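Local coordinates for protein aldehyde dehydrogenase (PDB 3I44) that probably oxidises aldehydes to carboxylic acids with NAD(P)+ as electron acceptor, as other members of the aldehyde dehydrogenase family do, at residues 275-280 with 307-312; 368-373 with 387-392. The protein carries 1 engineered substitution. All blocks are in the same frame, centred on the assembly; numbering follows the deposited sequence.

Going from the N terminus, contact 1 comes first: strand 276-279 leads through helix 287-296 to strand 308-312, and the pairing of 275-280 with 307-312 closes this beta-alpha-beta loop. The chain then runs through helices 316-329 and 348-363 before contact 2 opens. There 368-373 and 387-392 meet as an antiparallel pair, closing a short connection without helix or strand. The two loops follow in series and do not cross. Both belong to one seven-stranded mixed sheet, where strand 408-414 lies between strands 308-312 and 388-391. Contact 1 is thus interior to the sheet, while contact 2 lies at one margin of it within this chain, about 16 Å away, centre to centre.

Contact 1. Residues 275-280 with 307-312; sequences GANIIF and TRMLVE
A276, N277, I278 and I279 pair in parallel with R308, M309, L310 and V311, joining the two neighbouring strands of a beta-alpha-beta unit whose crossover contains helix 287-296. The backbone bonding begins at G275 O, which accepts R308 N at 3.0 Å and, more weakly, T307 N. N277 N reaches R308 O at 2.8 Å. L310 N binds N277 O from 37° out of the carbonyl plane. I279 N meets L310 O with a nearly straight N-H...O angle of 173°, and E312 N completes the series on I279 O. On its other edge, strand 276-279 bonds through A276 and I278 to Y434 and Q436, and N433 OD1 holds A276 N.

On the face bearing A276 and I278, L310 CD1 packs 4.0 Å from A276 CB and also touches I278 CG1. A276 CB lies over one face of the R308 guanidinium, 3.6 Å from R308 NH2. In this buried group NH2 bonds to K274 O and A424 O, NH1 to L423 O, and F400 adds a cation-pi contact. On the opposite face, with N277 and M309, I279 CD1 rests 3.8 Å from M309 CG, L288 of helix 287-296 lying against both side chains, while N277 OD1 is satisfied by Q436 NE2. At the far end, the extended chain of E312, CG anti to the backbone N (chi1 -171°), carries the carboxylate to F280. E312 OE2 accepts A281 N and lies in plane at the F280 ring edge, 3.4 Å from F280 CD1, the carboxylate nearly perpendicular to the ring.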
ATOM      1  N   GLY A 275     -20.295 -10.237  -3.345  1.00 20.39           N
ATOM      2  CA  GLY A 275     -19.874 -11.560  -3.730  1.00 20.62           C
ATOM      3  C   GLY A 275     -20.805 -12.271  -4.669  1.00 20.54           C
ATOM      4  O   GLY A 275     -22.020 -12.293  -4.458  1.00 20.72           O
ATOM      5  N   ALA A 276     -20.231 -12.827  -5.726  1.00 21.36           N
ATOM      6  CA  ALA A 276     -20.941 -13.751  -6.583  1.00 21.65           C
ATOM      7  C   ALA A 276     -20.743 -15.200  -6.079  1.00 22.32           C
ATOM      8  O   ALA A 276     -19.650 -15.568  -5.629  1.00 22.20           O
ATOM      9  CB  ALA A 276     -20.456 -13.616  -7.965  1.00 21.64           C
ATOM     10  N   ASN A 277     -21.821 -15.991  -6.136  1.00 22.25           N
ATOM     11  CA  ASN A 277     -21.830 -17.439  -5.850  1.00 21.27           C
ATOM     12  C   ASN A 277     -22.303 -18.153  -7.112  1.00 22.21           C
ATOM     13  O   ASN A 277     -23.523 -18.165  -7.417  1.00 22.03           O
ATOM     14  CB  ASN A 277     -22.768 -17.760  -4.686  1.00 21.24           C
ATOM     15  CG  ASN A 277     -22.650 -19.218  -4.197  1.00 21.41           C
ATOM     16  OD1 ASN A 277     -21.875 -20.003  -4.738  1.00 20.54           O
ATOM     17  ND2 ASN A 277     -23.419 -19.562  -3.153  1.00 18.84           N
ATOM     18  N   ILE A 278     -21.337 -18.716  -7.848  1.00 21.35           N
ATOM     19  CA  ILE A 278     -21.586 -19.392  -9.094  1.00 21.73           C
ATOM     20  C   ILE A 278     -21.884 -20.860  -8.830  1.00 22.35           C
ATOM     21  O   ILE A 278     -21.006 -21.635  -8.397  1.00 21.17           O
ATOM     22  CB  ILE A 278     -20.413 -19.284 -10.063  1.00 21.43           C
ATOM     23  CG1 ILE A 278     -20.113 -17.823 -10.388  1.00 21.58           C
ATOM     24  CG2 ILE A 278     -20.702 -20.091 -11.328  1.00 21.41           C
ATOM     25  CD1 ILE A 278     -18.736 -17.592 -11.139  1.00 19.57           C
ATOM     26  N   ILE A 279     -23.134 -21.235  -9.086  1.00 23.02           N
ATOM     27  CA  ILE A 279     -23.626 -22.603  -8.789  1.00 22.89           C
ATOM     28  C   ILE A 279     -23.983 -23.297 -10.095  1.00 23.14           C
ATOM     29  O   ILE A 279     -24.898 -22.897 -10.814  1.00 23.02           O
ATOM     30  CB  ILE A 279     -24.815 -22.599  -7.841  1.00 22.95           C
ATOM     31  CG1 ILE A 279     -24.456 -21.780  -6.590  1.00 22.33           C
ATOM     32  CG2 ILE A 279     -25.237 -24.041  -7.471  1.00 21.32           C
ATOM     33  CD1 ILE A 279     -25.505 -21.805  -5.492  1.00 22.02           C
ATOM     34  N   PHE A 280     -23.192 -24.304 -10.419  1.00 23.57           N
ATOM     35  CA  PHE A 280     -23.412 -25.115 -11.600  1.00 24.02           C
ATOM     36  C   PHE A 280     -24.409 -26.224 -11.309  1.00 23.92           C
ATOM     37  O   PHE A 280     -24.620 -26.591 -10.156  1.00 22.97           O
ATOM     38  CB  PHE A 280     -22.094 -25.710 -12.096  1.00 24.16           C
ATOM     39  CG  PHE A 280     -21.208 -24.718 -12.773  1.00 24.96           C
ATOM     40  CD1 PHE A 280     -21.361 -24.446 -14.131  1.00 23.83           C
ATOM     41  CD2 PHE A 280     -20.236 -24.023 -12.054  1.00 26.34           C
ATOM     42  CE1 PHE A 280     -20.557 -23.540 -14.761  1.00 25.50           C
ATOM     43  CE2 PHE A 280     -19.431 -23.087 -12.682  1.00 26.14           C
ATOM     44  CZ  PHE A 280     -19.573 -22.854 -14.040  1.00 25.12           C
ATOM     45  N   THR A 307     -24.008 -12.644  -2.037  1.00 24.29           N
ATOM     46  CA  THR A 307     -25.275 -11.960  -2.243  1.00 23.43           C
ATOM     47  C   THR A 307     -25.803 -11.995  -3.678  1.00 23.81           C
ATOM     48  O   THR A 307     -26.963 -11.684  -3.895  1.00 24.10           O
ATOM     49  CB  THR A 307     -25.194 -10.507  -1.704  1.00 24.13           C
ATOM     50  OG1 THR A 307     -24.083  -9.808  -2.297  1.00 24.27           O
ATOM     51  CG2 THR A 307     -24.976 -10.525  -0.193  1.00 21.61           C
ATOM     52  N   ARG A 308     -24.980 -12.384  -4.644  1.00 23.69           N
ATOM     53  CA  ARG A 308     -25.421 -12.570  -6.030  1.00 23.70           C
ATOM     54  C   ARG A 308     -25.254 -14.036  -6.387  1.00 23.70           C
ATOM     55  O   ARG A 308     -24.127 -14.529  -6.557  1.00 24.04           O
ATOM     56  CB  ARG A 308     -24.629 -11.717  -7.012  1.00 23.68           C
ATOM     57  CG  ARG A 308     -24.822 -10.208  -6.820  1.00 23.50           C
ATOM     58  CD  ARG A 308     -23.960  -9.455  -7.821  1.00 23.55           C
ATOM     59  NE  ARG A 308     -22.527  -9.678  -7.582  1.00 22.12           N
ATOM     60  CZ  ARG A 308     -21.592  -9.783  -8.524  1.00 21.47           C
ATOM     61  NH1 ARG A 308     -21.899  -9.697  -9.809  1.00 22.80           N
ATOM     62  NH2 ARG A 308     -20.328 -10.027  -8.174  1.00 23.67           N
ATOM     63  N   MET A 309     -26.369 -14.753  -6.471  1.00 23.16           N
ATOM     64  CA  MET A 309     -26.312 -16.168  -6.790  1.00 23.42           C
ATOM     65  C   MET A 309     -26.535 -16.333  -8.277  1.00 23.60           C
ATOM     66  O   MET A 309     -27.638 -16.040  -8.783  1.00 24.57           O
ATOM     67  CB  MET A 309     -27.337 -16.936  -5.978  1.00 23.64           C
ATOM     68  CG  MET A 309     -27.224 -18.475  -6.107  1.00 24.83           C
ATOM     69  SD  MET A 309     -28.481 -19.389  -5.143  1.00 26.71           S
ATOM     70  CE  MET A 309     -27.835 -19.389  -3.485  1.00 21.40           C
ATOM     71  N   LEU A 310     -25.497 -16.803  -8.977  1.00 22.98           N
ATOM     72  CA  LEU A 310     -25.526 -16.966 -10.431  1.00 22.71           C
ATOM     73  C   LEU A 310     -25.663 -18.457 -10.690  1.00 23.06           C
ATOM     74  O   LEU A 310     -24.772 -19.233 -10.347  1.00 22.06           O
ATOM     75  CB  LEU A 310     -24.269 -16.369 -11.089  1.00 22.75           C
ATOM     76  CG  LEU A 310     -23.724 -15.026 -10.526  1.00 22.31           C
ATOM     77  CD1 LEU A 310     -22.464 -14.616 -11.250  1.00 21.18           C
ATOM     78  CD2 LEU A 310     -24.751 -13.888 -10.599  1.00 23.90           C
ATOM     79  N   VAL A 311     -26.809 -18.858 -11.238  1.00 23.65           N
ATOM     80  CA  VAL A 311     -27.176 -20.271 -11.357  1.00 24.21           C
ATOM     81  C   VAL A 311     -27.263 -20.742 -12.809  1.00 25.68           C
ATOM     82  O   VAL A 311     -27.875 -20.081 -13.673  1.00 25.73           O
ATOM     83  CB  VAL A 311     -28.510 -20.555 -10.650  1.00 24.90           C
ATOM     84  CG1 VAL A 311     -28.808 -22.073 -10.641  1.00 24.23           C
ATOM     85  CG2 VAL A 311     -28.476 -20.010  -9.218  1.00 21.51           C
ATOM     86  N   GLU A 312     -26.633 -21.874 -13.088  1.00 25.43           N
ATOM     87  CA  GLU A 312     -26.703 -22.452 -14.421  1.00 26.60           C
ATOM     88  C   GLU A 312     -28.191 -22.659 -14.814  1.00 27.30           C
ATOM     89  O   GLU A 312     -29.029 -23.022 -13.986  1.00 26.28           O
ATOM     90  CB  GLU A 312     -25.890 -23.744 -14.478  1.00 26.43           C
ATOM     91  CG  GLU A 312     -25.714 -24.337 -15.873  1.00 27.36           C
ATOM     92  CD  GLU A 312     -24.599 -25.405 -15.933  1.00 28.67           C
ATOM     93  OE1 GLU A 312     -24.040 -25.588 -17.018  1.00 31.79           O
ATOM     94  OE2 GLU A 312     -24.235 -26.024 -14.904  1.00 28.25           O
TER

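Contact 2. Residues 368-373 with 387-392; sequences LVTGGT and PTVFAD
V369 and T370 together lie opposite the single residue V389, a classic beta bulge that interrupts the antiparallel pair. V369 N binds V389 O at 2.9 Å, and V389 N returns to T370 O at 3.1 Å, standing 38° out of that carbonyl plane. Side chains fill in around these two bonds. V369 CB meets V389 CG1, and V369 CG2 reaches A391 CB at 3.8 Å. On the other face, L368 CD1 sits over the F390 ring, 4.0 Å from F390 CE1, and also touches T388 CG2.

Beyond the bulge the chain turns away through G371 and G372, and T388 holds it: T388 OG1 accepts G372 N at 3.0 Å and is itself bonded to R386 O, so the hydroxyl is gripped twice. T370 has OG1 anti to its own nitrogen (chi1 175°), which leaves CG2 against V389 and brings the hydroxyl to a water. That water donates to P387 O at 2.7 Å and so bridges the two segments. G371 CA makes a CA-H...O contact with the same P387 O at 3.4 Å; its positive phi of 68° and the closeness of P387 O and T388 OG1 both suit a glycine.

Farther out, V369 packs on I320 and K324 of helix 316-329, V389 and P387 on F296 of helix 287-296, and T388 on I358 of helix 348-363. Strand 388-391 also bonds through T388 and F390 to strand 408-414, leaving strand 367-370 outermost in the sheet within this chain.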
ATOM      1  N   LEU A 368     -39.973 -10.620  -7.134  1.00 31.46           N
ATOM      2  CA  LEU A 368     -40.002 -10.852  -5.703  1.00 31.58           C
ATOM      3  C   LEU A 368     -40.484 -12.269  -5.412  1.00 31.93           C
ATOM      4  O   LEU A 368     -41.674 -12.577  -5.590  1.00 32.03           O
ATOM      5  CB  LEU A 368     -40.887  -9.829  -4.980  1.00 31.57           C
ATOM      6  CG  LEU A 368     -41.014  -9.928  -3.462  1.00 32.91           C
ATOM      7  CD1 LEU A 368     -39.657  -9.778  -2.758  1.00 33.28           C
ATOM      8  CD2 LEU A 368     -42.008  -8.893  -2.946  1.00 31.86           C
ATOM      9  N   VAL A 369     -39.562 -13.121  -4.931  1.00 31.00           N
ATOM     10  CA  VAL A 369     -39.853 -14.537  -4.690  1.00 29.52           C
ATOM     11  C   VAL A 369     -40.462 -14.750  -3.339  1.00 29.72           C
ATOM     12  O   VAL A 369     -41.428 -15.503  -3.217  1.00 29.67           O
ATOM     13  CB  VAL A 369     -38.596 -15.413  -4.846  1.00 30.07           C
ATOM     14  CG1 VAL A 369     -38.895 -16.901  -4.501  1.00 27.36           C
ATOM     15  CG2 VAL A 369     -38.039 -15.255  -6.242  1.00 25.75           C
ATOM     16  N   THR A 370     -39.892 -14.108  -2.313  1.00 29.93           N
ATOM     17  CA  THR A 370     -40.470 -14.102  -0.974  1.00 29.99           C
ATOM     18  C   THR A 370     -39.889 -12.965  -0.163  1.00 29.26           C
ATOM     19  O   THR A 370     -38.930 -12.332  -0.576  1.00 29.05           O
ATOM     20  CB  THR A 370     -40.258 -15.432  -0.220  1.00 30.70           C
ATOM     21  OG1 THR A 370     -40.758 -15.297   1.119  1.00 33.13           O
ATOM     22  CG2 THR A 370     -38.771 -15.825  -0.178  1.00 30.35           C
ATOM     23  N   GLY A 371     -40.459 -12.717   1.001  1.00 29.05           N
ATOM     24  CA  GLY A 371     -40.079 -11.550   1.800  1.00 29.00           C
ATOM     25  C   GLY A 371     -40.499 -10.263   1.118  1.00 29.18           C
ATOM     26  O   GLY A 371     -41.436 -10.249   0.302  1.00 29.45           O
ATOM     27  N   GLY A 372     -39.801  -9.177   1.434  1.00 29.41           N
ATOM     28  CA  GLY A 372     -40.190  -7.838   0.976  1.00 29.01           C
ATOM     29  C   GLY A 372     -39.972  -6.803   2.063  1.00 29.24           C
ATOM     30  O   GLY A 372     -39.173  -7.007   2.995  1.00 28.77           O
ATOM     31  N   THR A 373     -40.694  -5.686   1.941  1.00 29.39           N
ATOM     32  CA  THR A 373     -40.566  -4.540   2.865  1.00 29.77           C
ATOM     33  C   THR A 373     -41.331  -4.741   4.167  1.00 29.93           C
ATOM     34  O   THR A 373     -42.252  -5.550   4.241  1.00 30.11           O
ATOM     35  CB  THR A 373     -41.014  -3.206   2.153  1.00 30.21           C
ATOM     36  OG1 THR A 373     -42.420  -3.249   1.825  1.00 30.44           O
ATOM     37  CG2 THR A 373     -40.205  -3.003   0.849  1.00 29.58           C
ATOM     38  N   PRO A 387     -36.300 -11.990   5.633  1.00 24.48           N
ATOM     39  CA  PRO A 387     -35.502 -12.684   4.635  1.00 23.87           C
ATOM     40  C   PRO A 387     -36.147 -12.594   3.260  1.00 23.29           C
ATOM     41  O   PRO A 387     -37.290 -13.016   3.071  1.00 23.66           O
ATOM     42  CB  PRO A 387     -35.481 -14.122   5.138  1.00 24.50           C
ATOM     43  CG  PRO A 387     -35.665 -14.026   6.577  1.00 24.83           C
ATOM     44  CD  PRO A 387     -36.534 -12.813   6.825  1.00 24.62           C
ATOM     45  N   THR A 388     -35.428 -12.040   2.304  1.00 22.67           N
ATOM     46  CA  THR A 388     -35.995 -11.694   1.007  1.00 22.27           C
ATOM     47  C   THR A 388     -35.180 -12.295  -0.129  1.00 22.95           C
ATOM     48  O   THR A 388     -33.940 -12.285  -0.095  1.00 23.32           O
ATOM     49  CB  THR A 388     -36.057 -10.123   0.886  1.00 22.38           C
ATOM     50  OG1 THR A 388     -36.867  -9.615   1.958  1.00 22.24           O
ATOM     51  CG2 THR A 388     -36.610  -9.674  -0.467  1.00 22.22           C
ATOM     52  N   VAL A 389     -35.871 -12.820  -1.133  1.00 22.83           N
ATOM     53  CA  VAL A 389     -35.247 -13.348  -2.325  1.00 23.12           C
ATOM     54  C   VAL A 389     -35.795 -12.651  -3.570  1.00 23.40           C
ATOM     55  O   VAL A 389     -37.017 -12.587  -3.762  1.00 24.34           O
ATOM     56  CB  VAL A 389     -35.449 -14.898  -2.417  1.00 22.77           C
ATOM     57  CG1 VAL A 389     -34.878 -15.463  -3.692  1.00 23.22           C
ATOM     58  CG2 VAL A 389     -34.833 -15.621  -1.206  1.00 24.57           C
ATOM     59  N   PHE A 390     -34.895 -12.158  -4.433  1.00 23.68           N
ATOM     60  CA  PHE A 390     -35.243 -11.703  -5.774  1.00 23.85           C
ATOM     61  C   PHE A 390     -34.671 -12.644  -6.815  1.00 24.65           C
ATOM     62  O   PHE A 390     -33.566 -13.165  -6.623  1.00 25.63           O
ATOM     63  CB  PHE A 390     -34.677 -10.299  -6.021  1.00 24.10           C
ATOM     64  CG  PHE A 390     -35.363  -9.214  -5.253  1.00 24.11           C
ATOM     65  CD1 PHE A 390     -36.545  -8.650  -5.737  1.00 25.87           C
ATOM     66  CD2 PHE A 390     -34.846  -8.760  -4.048  1.00 25.84           C
ATOM     67  CE1 PHE A 390     -37.188  -7.629  -5.029  1.00 26.36           C
ATOM     68  CE2 PHE A 390     -35.476  -7.747  -3.335  1.00 27.16           C
ATOM     69  CZ  PHE A 390     -36.649  -7.171  -3.837  1.00 25.88           C
ATOM     70  N   ALA A 391     -35.409 -12.851  -7.910  1.00 24.71           N
ATOM     71  CA  ALA A 391     -34.962 -13.628  -9.060  1.00 25.74           C
ATOM     72  C   ALA A 391     -35.110 -12.770 -10.315  1.00 26.79           C
ATOM     73  O   ALA A 391     -35.691 -11.673 -10.254  1.00 27.20           O
ATOM     74  CB  ALA A 391     -35.748 -14.949  -9.199  1.00 25.53           C
ATOM     75  N   ASP A 392     -34.579 -13.257 -11.439  1.00 27.78           N
ATOM     76  CA  ASP A 392     -34.519 -12.486 -12.681  1.00 29.27           C
ATOM     77  C   ASP A 392     -33.922 -11.089 -12.446  1.00 29.51           C
ATOM     78  O   ASP A 392     -34.437 -10.084 -12.943  1.00 30.11           O
ATOM     79  CB  ASP A 392     -35.917 -12.417 -13.299  1.00 29.68           C
ATOM     80  CG  ASP A 392     -36.574 -13.787 -13.331  1.00 31.94           C
ATOM     81  OD1 ASP A 392     -35.904 -14.714 -13.846  1.00 34.58           O
ATOM     82  OD2 ASP A 392     -37.712 -13.948 -12.803  1.00 33.69           O
TER
HETATM   83  O   HOH W   1     -39.453 -14.415   3.879  1.00 35.66           O